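Local coordinates for DegV family protein (Thermus thermophilus, PDB 2DT8) that binds a fatty acid, seen here as palmitic acid in its interior, and carries a zinc ion; its cellular role is not established, at residues R71-A76 / L101-F106; A80-S85 / R109-D114; V155-A160 / P270-F275; A227-S232 / A255-L260. All coordinates share one frame; numbering follows the deposited sequence.

Contact 1 of 4, residues R71-A76 / L101-F106. With ZN (zinc ion), chain B.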
# COMPACT_ATOMS: atom_id res chain seq x y z
N ARG A 71 9.44 -20.72 -2.43
CA ARG A 71 10.58 -20.60 -3.35
C ARG A 71 11.42 -19.37 -3.02
O ARG A 71 12.65 -19.44 -3.02
CB ARG A 71 10.10 -20.51 -4.80
CG ARG A 71 11.23 -20.34 -5.81
CD ARG A 71 10.73 -20.24 -7.26
NE ARG A 71 9.28 -20.07 -7.37
CZ ARG A 71 8.40 -21.03 -7.09
NH1 ARG A 71 8.82 -22.27 -6.87
NH2 ARG A 71 7.11 -20.75 -7.03
N VAL A 72 10.81 -18.25 -2.76
CA VAL A 72 11.53 -17.02 -2.45
C VAL A 72 12.24 -17.16 -1.10
O VAL A 72 13.41 -16.81 -0.98
CB VAL A 72 10.57 -15.81 -2.50
CG1 VAL A 72 11.28 -14.55 -2.05
CG2 VAL A 72 10.05 -15.63 -3.93
N TYR A 73 11.56 -17.69 -0.08
CA TYR A 73 12.19 -17.84 1.22
C TYR A 73 13.40 -18.77 1.13
O TYR A 73 14.45 -18.48 1.69
CB TYR A 73 11.21 -18.40 2.27
CG TYR A 73 10.06 -17.48 2.64
CD1 TYR A 73 10.12 -16.10 2.39
CD2 TYR A 73 8.92 -17.98 3.26
CE1 TYR A 73 9.07 -15.26 2.76
CE2 TYR A 73 7.87 -17.15 3.64
CZ TYR A 73 7.95 -15.79 3.39
OH TYR A 73 6.91 -14.97 3.75
N ARG A 74 13.30 -19.85 0.43
CA ARG A 74 14.35 -20.85 0.29
C ARG A 74 15.59 -20.25 -0.39
O ARG A 74 16.72 -20.51 -0.00
CB ARG A 74 13.84 -22.04 -0.54
CG ARG A 74 14.91 -23.08 -0.81
CD ARG A 74 14.34 -24.39 -1.34
NE ARG A 74 13.44 -24.20 -2.48
CZ ARG A 74 12.11 -24.20 -2.40
NH1 ARG A 74 11.50 -24.45 -1.24
NH2 ARG A 74 11.39 -23.96 -3.48
N GLU A 75 15.28 -19.40 -1.38
CA GLU A 75 16.38 -18.81 -2.12
C GLU A 75 17.10 -17.75 -1.27
O GLU A 75 18.32 -17.64 -1.25
CB GLU A 75 15.85 -18.15 -3.42
CG GLU A 75 15.47 -19.17 -4.48
CD GLU A 75 14.76 -18.56 -5.67
OE1 GLU A 75 14.24 -17.43 -5.55
OE2 GLU A 75 14.70 -19.22 -6.73
N ALA A 76 16.25 -17.04 -0.52
CA ALA A 76 16.80 -15.98 0.31
C ALA A 76 17.68 -16.53 1.45
O ALA A 76 18.74 -16.00 1.78
CB ALA A 76 15.66 -15.15 0.97
N LEU A 101 1.93 -19.77 5.86
CA LEU A 101 2.01 -21.20 5.55
C LEU A 101 3.40 -21.55 5.01
O LEU A 101 3.97 -22.59 5.37
CB LEU A 101 0.93 -21.57 4.53
CG LEU A 101 -0.50 -21.59 5.09
CD1 LEU A 101 -1.52 -21.68 3.96
CD2 LEU A 101 -0.63 -22.78 6.04
N ALA A 102 3.97 -20.70 4.16
CA ALA A 102 5.30 -20.95 3.63
C ALA A 102 6.33 -20.83 4.74
O ALA A 102 7.32 -21.56 4.77
CB ALA A 102 5.63 -19.96 2.51
N ALA A 103 6.12 -19.89 5.66
CA ALA A 103 7.07 -19.69 6.75
C ALA A 103 7.24 -20.94 7.61
O ALA A 103 8.32 -21.18 8.16
CB ALA A 103 6.63 -18.51 7.61
N GLN A 104 6.18 -21.75 7.71
CA GLN A 104 6.22 -23.00 8.49
C GLN A 104 7.26 -23.98 7.95
O GLN A 104 7.69 -24.90 8.65
CB GLN A 104 4.84 -23.67 8.51
CG GLN A 104 3.80 -22.92 9.33
CD GLN A 104 2.39 -23.46 9.15
OE1 GLN A 104 1.41 -22.78 9.47
NE2 GLN A 104 2.27 -24.68 8.64
N GLU A 105 7.65 -23.79 6.69
CA GLU A 105 8.65 -24.67 6.07
C GLU A 105 10.08 -24.36 6.52
O GLU A 105 10.99 -25.14 6.29
CB GLU A 105 8.60 -24.57 4.54
CG GLU A 105 7.26 -24.95 3.93
CD GLU A 105 7.32 -25.16 2.43
OE1 GLU A 105 8.43 -25.21 1.87
OE2 GLU A 105 6.23 -25.28 1.82
N PHE A 106 10.25 -23.20 7.15
CA PHE A 106 11.56 -22.73 7.61
C PHE A 106 11.35 -22.25 9.05
O PHE A 106 11.56 -21.07 9.36
CB PHE A 106 12.01 -21.56 6.72
CG PHE A 106 11.83 -21.83 5.24
CD1 PHE A 106 12.83 -22.45 4.50
CD2 PHE A 106 10.65 -21.47 4.59
CE1 PHE A 106 12.65 -22.74 3.14
CE2 PHE A 106 10.45 -21.75 3.23
CZ PHE A 106 11.46 -22.38 2.51
ZN ZN B . 5.90 -26.69 0.47
O HOH W 1 8.78 -25.69 -0.79
O HOH W 2 4.12 -27.60 1.31

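Contact 2 of 4, residues A80-S85 / R109-D114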
# COMPACT_ATOMS: atom_id res chain seq x y z
N ALA A 80 21.17 -15.98 3.66
CA ALA A 80 20.78 -15.16 4.80
C ALA A 80 20.39 -16.07 5.97
O ALA A 80 20.14 -17.25 5.75
CB ALA A 80 19.56 -14.29 4.44
N ASP A 81 20.33 -15.53 7.18
CA ASP A 81 19.99 -16.31 8.35
C ASP A 81 18.52 -16.19 8.70
O ASP A 81 17.96 -17.06 9.37
CB ASP A 81 20.79 -15.82 9.56
CG ASP A 81 22.28 -15.92 9.35
OD1 ASP A 81 22.77 -17.04 9.09
OD2 ASP A 81 22.96 -14.88 9.44
N HIS A 82 17.88 -15.13 8.23
CA HIS A 82 16.49 -14.89 8.57
C HIS A 82 15.82 -14.03 7.51
O HIS A 82 16.48 -13.23 6.84
CB HIS A 82 16.43 -14.15 9.92
CG HIS A 82 15.09 -14.20 10.59
ND1 HIS A 82 14.75 -15.19 11.49
CD2 HIS A 82 14.01 -13.39 10.50
CE1 HIS A 82 13.52 -14.99 11.92
NE2 HIS A 82 13.04 -13.91 11.33
N VAL A 83 14.51 -14.21 7.36
CA VAL A 83 13.72 -13.45 6.40
C VAL A 83 12.64 -12.67 7.13
O VAL A 83 11.90 -13.22 7.95
CB VAL A 83 13.03 -14.37 5.37
CG1 VAL A 83 12.03 -13.57 4.52
CG2 VAL A 83 14.07 -14.99 4.45
N LEU A 84 12.56 -11.37 6.85
CA LEU A 84 11.53 -10.52 7.43
C LEU A 84 10.61 -10.27 6.23
O LEU A 84 11.05 -9.67 5.23
CB LEU A 84 12.15 -9.23 7.96
CG LEU A 84 11.17 -8.19 8.49
CD1 LEU A 84 10.29 -8.80 9.58
CD2 LEU A 84 11.96 -7.00 9.05
N SER A 85 9.37 -10.75 6.32
CA SER A 85 8.38 -10.68 5.24
C SER A 85 7.24 -9.73 5.61
O SER A 85 6.44 -10.03 6.50
CB SER A 85 7.85 -12.11 5.02
OG SER A 85 7.49 -12.36 3.66
N ARG A 109 13.16 -19.36 11.04
CA ARG A 109 13.78 -18.43 10.12
C ARG A 109 13.05 -17.40 9.32
O ARG A 109 13.64 -16.73 8.49
CB ARG A 109 14.52 -19.42 9.28
CG ARG A 109 15.68 -20.15 9.98
CD ARG A 109 16.62 -20.77 8.97
NE ARG A 109 15.99 -21.88 8.25
CZ ARG A 109 16.46 -22.39 7.11
NH1 ARG A 109 17.51 -21.85 6.52
NH2 ARG A 109 15.86 -23.44 6.57
N VAL A 110 11.73 -17.30 9.60
CA VAL A 110 10.96 -16.34 8.84
C VAL A 110 9.97 -15.66 9.76
O VAL A 110 9.23 -16.32 10.49
CB VAL A 110 10.20 -17.03 7.70
CG1 VAL A 110 9.34 -15.99 6.95
CG2 VAL A 110 11.16 -17.71 6.75
N THR A 111 9.95 -14.33 9.71
CA THR A 111 9.00 -13.57 10.49
C THR A 111 8.08 -12.85 9.52
O THR A 111 8.53 -12.03 8.72
CB THR A 111 9.69 -12.52 11.38
OG1 THR A 111 10.59 -13.19 12.28
CG2 THR A 111 8.66 -11.74 12.19
N VAL A 112 6.80 -13.17 9.58
CA VAL A 112 5.81 -12.56 8.70
C VAL A 112 5.10 -11.45 9.46
O VAL A 112 4.57 -11.68 10.55
CB VAL A 112 4.78 -13.60 8.23
CG1 VAL A 112 3.71 -12.94 7.36
CG2 VAL A 112 5.48 -14.72 7.47
N VAL A 113 5.08 -10.25 8.88
CA VAL A 113 4.44 -9.10 9.49
C VAL A 113 3.27 -8.56 8.67
O VAL A 113 3.42 -8.24 7.48
CB VAL A 113 5.47 -7.94 9.68
CG1 VAL A 113 4.79 -6.73 10.30
CG2 VAL A 113 6.65 -8.41 10.54
N ASP A 114 2.10 -8.47 9.31
CA ASP A 114 0.90 -7.92 8.71
C ASP A 114 1.00 -6.43 9.04
O ASP A 114 0.86 -6.03 10.20
CB ASP A 114 -0.34 -8.53 9.37
CG ASP A 114 -1.64 -8.00 8.79
OD1 ASP A 114 -1.62 -6.93 8.17
OD2 ASP A 114 -2.69 -8.65 8.98
O HOH W 3 19.49 -19.67 7.02

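Contact 3 of 4, residues V155-A160 / P270-F275. With PLM (palmitic acid), chain C.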
# COMPACT_ATOMS: atom_id res chain seq x y z
N VAL A 155 -2.94 8.04 6.71
CA VAL A 155 -3.35 7.73 5.35
C VAL A 155 -4.71 8.33 5.02
O VAL A 155 -5.65 8.25 5.80
CB VAL A 155 -3.37 6.20 5.03
CG1 VAL A 155 -4.19 5.43 6.07
CG2 VAL A 155 -3.95 5.97 3.62
N ARG A 156 -4.77 8.98 3.86
CA ARG A 156 -6.01 9.52 3.34
C ARG A 156 -5.99 9.33 1.84
O ARG A 156 -4.94 9.48 1.21
CB ARG A 156 -6.15 11.02 3.62
CG ARG A 156 -6.52 11.38 5.05
CD ARG A 156 -7.90 10.87 5.43
NE ARG A 156 -8.30 11.34 6.76
CZ ARG A 156 -7.85 10.84 7.91
NH1 ARG A 156 -6.97 9.84 7.91
NH2 ARG A 156 -8.26 11.33 9.07
N PHE A 157 -7.13 9.00 1.27
CA PHE A 157 -7.22 8.88 -0.18
C PHE A 157 -8.64 9.11 -0.64
O PHE A 157 -9.59 9.06 0.15
CB PHE A 157 -6.71 7.51 -0.69
CG PHE A 157 -7.56 6.33 -0.31
CD1 PHE A 157 -7.48 5.76 0.97
CD2 PHE A 157 -8.41 5.74 -1.24
CE1 PHE A 157 -8.22 4.61 1.29
CE2 PHE A 157 -9.16 4.60 -0.93
CZ PHE A 157 -9.06 4.03 0.34
N SER A 158 -8.78 9.43 -1.92
CA SER A 158 -10.09 9.62 -2.53
C SER A 158 -10.12 8.75 -3.78
O SER A 158 -9.07 8.29 -4.25
CB SER A 158 -10.31 11.09 -2.89
OG SER A 158 -11.65 11.32 -3.30
N VAL A 159 -11.32 8.50 -4.30
CA VAL A 159 -11.53 7.67 -5.48
C VAL A 159 -12.63 8.29 -6.33
O VAL A 159 -13.47 9.03 -5.81
CB VAL A 159 -11.97 6.24 -5.09
CG1 VAL A 159 -10.84 5.52 -4.37
CG2 VAL A 159 -13.19 6.28 -4.17
N ALA A 160 -12.64 8.00 -7.62
CA ALA A 160 -13.66 8.55 -8.51
C ALA A 160 -15.02 7.91 -8.22
O ALA A 160 -16.05 8.57 -8.34
CB ALA A 160 -13.28 8.30 -9.97
N PRO A 270 -10.54 3.93 -10.86
CA PRO A 270 -9.95 5.11 -11.50
C PRO A 270 -9.99 6.36 -10.63
O PRO A 270 -10.77 6.46 -9.68
CB PRO A 270 -10.77 5.26 -12.78
CG PRO A 270 -12.11 4.73 -12.40
CD PRO A 270 -11.77 3.51 -11.57
N GLY A 271 -9.13 7.32 -10.97
CA GLY A 271 -9.09 8.57 -10.24
C GLY A 271 -8.76 8.47 -8.77
O GLY A 271 -9.24 9.26 -7.96
N THR A 272 -7.94 7.49 -8.41
CA THR A 272 -7.56 7.33 -7.00
C THR A 272 -6.32 8.18 -6.74
O THR A 272 -5.43 8.27 -7.57
CB THR A 272 -7.23 5.85 -6.67
OG1 THR A 272 -8.38 5.04 -6.95
CG2 THR A 272 -6.87 5.68 -5.19
N TYR A 273 -6.29 8.84 -5.58
CA TYR A 273 -5.12 9.63 -5.21
C TYR A 273 -5.11 9.80 -3.70
O TYR A 273 -6.16 9.72 -3.06
CB TYR A 273 -5.10 11.01 -5.90
CG TYR A 273 -6.23 11.93 -5.50
CD1 TYR A 273 -7.47 11.86 -6.14
CD2 TYR A 273 -6.06 12.87 -4.49
CE1 TYR A 273 -8.50 12.71 -5.79
CE2 TYR A 273 -7.09 13.73 -4.13
CZ TYR A 273 -8.31 13.64 -4.78
OH TYR A 273 -9.33 14.49 -4.43
N GLY A 274 -3.93 10.02 -3.14
CA GLY A 274 -3.85 10.20 -1.70
C GLY A 274 -2.38 10.01 -1.32
O GLY A 274 -1.49 10.04 -2.16
N PHE A 275 -2.19 9.78 -0.01
CA PHE A 275 -0.83 9.61 0.46
C PHE A 275 -0.78 8.94 1.83
O PHE A 275 -1.71 9.00 2.62
CB PHE A 275 0.15 10.81 0.45
CG PHE A 275 -0.27 11.81 1.48
CD1 PHE A 275 -1.31 12.69 1.21
CD2 PHE A 275 0.41 11.88 2.69
CE1 PHE A 275 -1.67 13.64 2.15
CE2 PHE A 275 0.04 12.84 3.63
CZ PHE A 275 -1.00 13.72 3.37
C1 PLM C . -5.75 -10.18 -3.36
O1 PLM C . -5.50 -10.89 -2.26
O2 PLM C . -6.35 -10.68 -4.29
C2 PLM C . -5.28 -8.74 -3.45
C3 PLM C . -6.31 -7.83 -2.77
C4 PLM C . -5.89 -6.37 -2.88
C5 PLM C . -6.91 -5.50 -2.16
C6 PLM C . -6.47 -4.03 -2.17
C7 PLM C . -7.53 -3.20 -1.48
C8 PLM C . -7.03 -1.78 -1.30
C9 PLM C . -7.96 -1.07 -0.32
CA PLM C . -7.90 0.42 -0.55
CB PLM C . -6.73 0.97 0.25
CC PLM C . -5.64 1.40 -0.71
CD PLM C . -5.30 2.86 -0.44
CE PLM C . -4.34 3.35 -1.52
CF PLM C . -4.08 4.85 -1.33
CG PLM C . -3.06 5.06 -0.21
O HOH W 4 -11.77 13.79 -4.90

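Contact 4 of 4, residues A227-S232 / A255-L260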
# COMPACT_ATOMS: atom_id res chain seq x y z
N ALA A 227 6.43 11.29 3.64
CA ALA A 227 5.16 11.08 2.97
C ALA A 227 5.31 10.31 1.66
O ALA A 227 6.30 10.43 0.95
CB ALA A 227 4.48 12.42 2.72
N TYR A 228 4.23 9.55 1.37
CA TYR A 228 4.29 8.74 0.17
C TYR A 228 2.95 8.95 -0.61
O TYR A 228 1.88 8.59 -0.15
CB TYR A 228 4.48 7.26 0.58
CG TYR A 228 5.76 7.15 1.33
CD1 TYR A 228 5.81 7.48 2.68
CD2 TYR A 228 6.92 6.74 0.67
CE1 TYR A 228 7.01 7.40 3.37
CE2 TYR A 228 8.12 6.67 1.36
CZ TYR A 228 8.17 7.00 2.71
OH TYR A 228 9.36 6.94 3.40
N PHE A 229 3.12 9.53 -1.81
CA PHE A 229 1.93 9.85 -2.58
C PHE A 229 1.65 8.82 -3.65
O PHE A 229 2.56 8.29 -4.28
CB PHE A 229 2.12 11.23 -3.23
CG PHE A 229 2.25 12.34 -2.22
CD1 PHE A 229 3.46 12.58 -1.59
CD2 PHE A 229 1.14 13.10 -1.87
CE1 PHE A 229 3.57 13.58 -0.61
CE2 PHE A 229 1.23 14.10 -0.89
CZ PHE A 229 2.45 14.33 -0.26
N LEU A 230 0.36 8.56 -3.87
CA LEU A 230 -0.09 7.54 -4.81
C LEU A 230 -1.25 8.01 -5.69
O LEU A 230 -2.08 8.82 -5.29
CB LEU A 230 -0.58 6.33 -4.02
CG LEU A 230 0.49 5.65 -3.15
CD1 LEU A 230 -0.16 4.87 -2.02
CD2 LEU A 230 1.35 4.75 -4.04
N TYR A 231 -1.22 7.49 -6.93
CA TYR A 231 -2.31 7.81 -7.82
C TYR A 231 -2.58 6.80 -8.94
O TYR A 231 -1.79 5.91 -9.22
CB TYR A 231 -2.00 9.10 -8.66
CG TYR A 231 -0.86 8.83 -9.58
CD1 TYR A 231 0.44 8.91 -9.10
CD2 TYR A 231 -1.09 8.52 -10.92
CE1 TYR A 231 1.51 8.67 -9.96
CE2 TYR A 231 -0.02 8.29 -11.78
CZ TYR A 231 1.27 8.37 -11.30
OH TYR A 231 2.34 8.13 -12.14
N SER A 232 -3.78 6.98 -9.53
CA SER A 232 -4.13 6.10 -10.62
C SER A 232 -4.84 7.16 -11.46
O SER A 232 -5.59 7.99 -10.96
CB SER A 232 -5.23 4.97 -10.37
OG SER A 232 -6.46 5.61 -10.02
N ALA A 255 8.99 13.01 0.12
CA ALA A 255 7.66 13.05 -0.48
C ALA A 255 7.62 12.28 -1.87
O ALA A 255 7.45 12.84 -2.94
CB ALA A 255 7.18 14.51 -0.80
N LEU A 256 7.86 10.97 -1.75
CA LEU A 256 7.94 10.06 -2.89
C LEU A 256 6.58 9.94 -3.56
O LEU A 256 5.57 9.98 -2.87
CB LEU A 256 8.38 8.69 -2.41
CG LEU A 256 8.62 7.55 -3.39
CD1 LEU A 256 9.76 7.89 -4.35
CD2 LEU A 256 8.97 6.31 -2.58
N VAL A 257 6.57 9.77 -4.88
CA VAL A 257 5.32 9.65 -5.64
C VAL A 257 5.42 8.46 -6.59
O VAL A 257 6.41 8.31 -7.30
CB VAL A 257 5.05 10.91 -6.50
CG1 VAL A 257 3.68 10.80 -7.17
CG2 VAL A 257 5.15 12.15 -5.65
N ASN A 258 4.40 7.61 -6.58
CA ASN A 258 4.39 6.47 -7.48
C ASN A 258 2.96 6.18 -7.86
O ASN A 258 2.01 6.58 -7.17
CB ASN A 258 5.00 5.21 -6.84
CG ASN A 258 5.36 4.13 -7.86
OD1 ASN A 258 5.44 4.39 -9.07
ND2 ASN A 258 5.58 2.91 -7.39
N GLU A 259 2.80 5.49 -8.97
CA GLU A 259 1.48 5.07 -9.41
C GLU A 259 1.14 3.83 -8.59
O GLU A 259 2.02 3.10 -8.13
CB GLU A 259 1.51 4.70 -10.90
CG GLU A 259 0.16 4.24 -11.42
CD GLU A 259 0.12 4.03 -12.92
OE1 GLU A 259 1.19 3.91 -13.56
OE2 GLU A 259 -1.00 3.98 -13.47
N LEU A 260 -0.16 3.62 -8.37
CA LEU A 260 -0.65 2.44 -7.68
C LEU A 260 -0.40 1.25 -8.60
O LEU A 260 -0.39 1.40 -9.84
CB LEU A 260 -2.16 2.54 -7.49
CG LEU A 260 -2.71 3.52 -6.46
CD1 LEU A 260 -4.22 3.60 -6.61
CD2 LEU A 260 -2.33 3.04 -5.07

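Contact 1 of 4, residues R71-A76 / L101-F106
Glu105, one of two glutamates that hold the zinc ion, lies beside Arg74 where helix 66-76 meets residues 101-106, which include the last part of helix 95-103; deeper in, Tyr73 packs against Phe106. OE2 of Glu105 binds the zinc at 2.0 Å, and Glu67 from the start of helix 66-76 supplies the other carboxylate. The second oxygen, OE1, accepts a hydrogen bond of 2.7 Å from water 1, which in turn accepts one from NH1 of Arg74. The two charges, 4.4 Å apart between Arg74 NH1 and Glu105 OE1, are thus bridged by water and form no direct salt bridge. Both helices lie on one face of the mixed sheet of the N-terminal part, where Tyr73 also touches Val110 and Val112. A type I turn from Ala103 to Phe106 brings the phenyl ring back to helix 66-76. There CE2 of Phe106 meets CB of Tyr73 at 3.6 Å, while its CZ lies 3.9 Å from CB of Arg74. CE2 of Tyr73 lies 3.8 Å from CB of Ala102, the backbone N of Ala103 sits at the ring edge, in its plane, and the Tyr73 hydroxyl is hydrogen-bonded to Ser85.

Contact 2 of 4, residues A80-S85 / R109-D114
His82 and Thr111 join side chain to side chain across two parallel strands, 82-85 and 110-114, with NE2 of the imidazole 2.7 Å from OG1 of the threonine; either may be the donor. The threonine oxygen meets the ring at its edge, while the carbonyl of Arg109 lies over one face, offset toward the rim. CG of His82 is anti to the backbone N (chi1 -163°), which starts the ring toward the neighbouring strand. An alanine here would probably leave the Thr111 hydroxyl without this partner and open a gap above the Arg109 peptide. The backbone groups are satisfied alternately: Val83 N donates to Arg109 O, Thr111 N to Val83 O, Ser85 N to Thr111 O at 2.8 Å, and Val113 N to Ser85 O at 2.7 Å. The last two are almost straight, with N-H...O angles of 177° and 174°. Before the strands pair, water 3 donates to Ala80 O and accepts from Arg109 NH1. Asp81 turns to Arg2 in a salt bridge, and Ser85 OG is hydrogen-bonded to His87. Apolar contact is lighter: CD1 of Leu84 touches CG2 of Val113 at 3.8 Å, under helix 139-151. Linked through helix 95-103, the two strands form a beta-alpha-beta crossover in the parallel part of the sheet, with 110-114 beside 82-87 and strand 3-8 on the latter's other side.

Contact 3 of 4, residues V155-A160 / P270-F275
Strands 155-158 and 273-275 run antiparallel, 4.7 Å apart at their axes, and form one edge of the four-stranded mixed sheet beside the palmitic acid. Ser158 and Tyr273 are a hydrogen-bonded pair, with Ser158 N to Tyr273 O at 2.9 Å and the return bond from Tyr273 N to Ser158 O. Arg156 and Phe275 form the next such pair, though its Arg156 N to Phe275 O bond is weak. Between them, the non-hydrogen-bonded pair Phe157 and Gly274 comes unusually close, 3.9 Å between CA atoms. A side chain on Gly274 would clash with Arg156 O and Phe157 CA, and its backbone angles also suit glycine alone. Past the strands, Ala160 N donates to Pro270 O, continuing the pairing into the loops.

The side chains divide between two faces. Phe157 points to the lipid side, with CG between the backbone N and the carbonyl carbon (chi1 68°), and lays one ring face against the palmitate chain: CD of the lipid sits over the ring centre, 3.8 Å from CE1 of Phe157. Val155 CG2 is 4.0 Å from the terminal lipid carbon CG. Farther along, Val159 and Thr272 lie side by side, CG1 of the valine 3.6 Å from OG1 of the threonine. The opposite face carries Arg156, Ser158, Tyr273 and Phe275, facing helices 204-219 and 236-247. Here CB of Ser158 makes an off-centre CH-pi contact with the Tyr273 ring, 4.1 Å from its centroid. Ser158 OG, already bonded to Pro186 O, also accepts a hydrogen bond from water 4, which is hydrogen-bonded at 2.6 Å to OH of Tyr273.

Contact 4 of 4, residues A227-S232 / A255-L260
This is a parallel strand pairing, 227-231 beside 255-259, in the four-stranded mixed sheet; strand 252-259 is outermost there, and helix 236-247 makes the crossover between the two. Their axes come within 4.6 Å at an angle of 21°. Phe229 sits at the centre of the bonding, its N donating to Leu256 O at 2.7 Å and its O accepting from Asn258 N at 3.0 Å. Leu260 N closes the C-terminal end on Tyr231 O, whereas Leu256 N to Ala227 O and Tyr231 N to Asn258 O are weak. On the helix side, CE1 of Phe229 touches CB of Ala255 at 3.7 Å, and Leu256 O lies in plane at the ring edge. The chi1 of Tyr231 (66°) starts its ring toward strand 255-259, where one ring face receives CA of Glu259, 3.9 Å from the centroid, in a CH-pi contact. An alanine in place of Tyr231 would probably strip the cover from Glu259 CA and CB and leave a gap beside Val257. On the side of the sheet away from helix 236-247, Leu230 touches the palmitic acid; its CB also meets CD2 of Leu260, just past the strand, at 3.9 Å. The contact is chiefly apolar around a polar backbone, yet Glu259 O is buried without a partner, so its burial is likely to cost some of the stability that the surrounding packing provides.

In the fold
The four contacts fall into two pairs on opposite sides of the chain's centre. Contacts 1 and 2 have centres 9 Å apart: contact 2 lies within the N-terminal mixed sheet, and contact 1 joins two of the helices that pack on it; their segments alternate along the chain. Contacts 3 and 4 come later, contact 4 nested within the loop closed by contact 3. Their centres are 10 Å apart in one four-stranded sheet, where strands 273-279 and 225-231 are neighbours and Gly274 O bonds Leu230 N. Centres of contacts 1 and 3 lie about 34 Å apart, which separates the zinc site from the sheet lining the inner end of the palmitate chain.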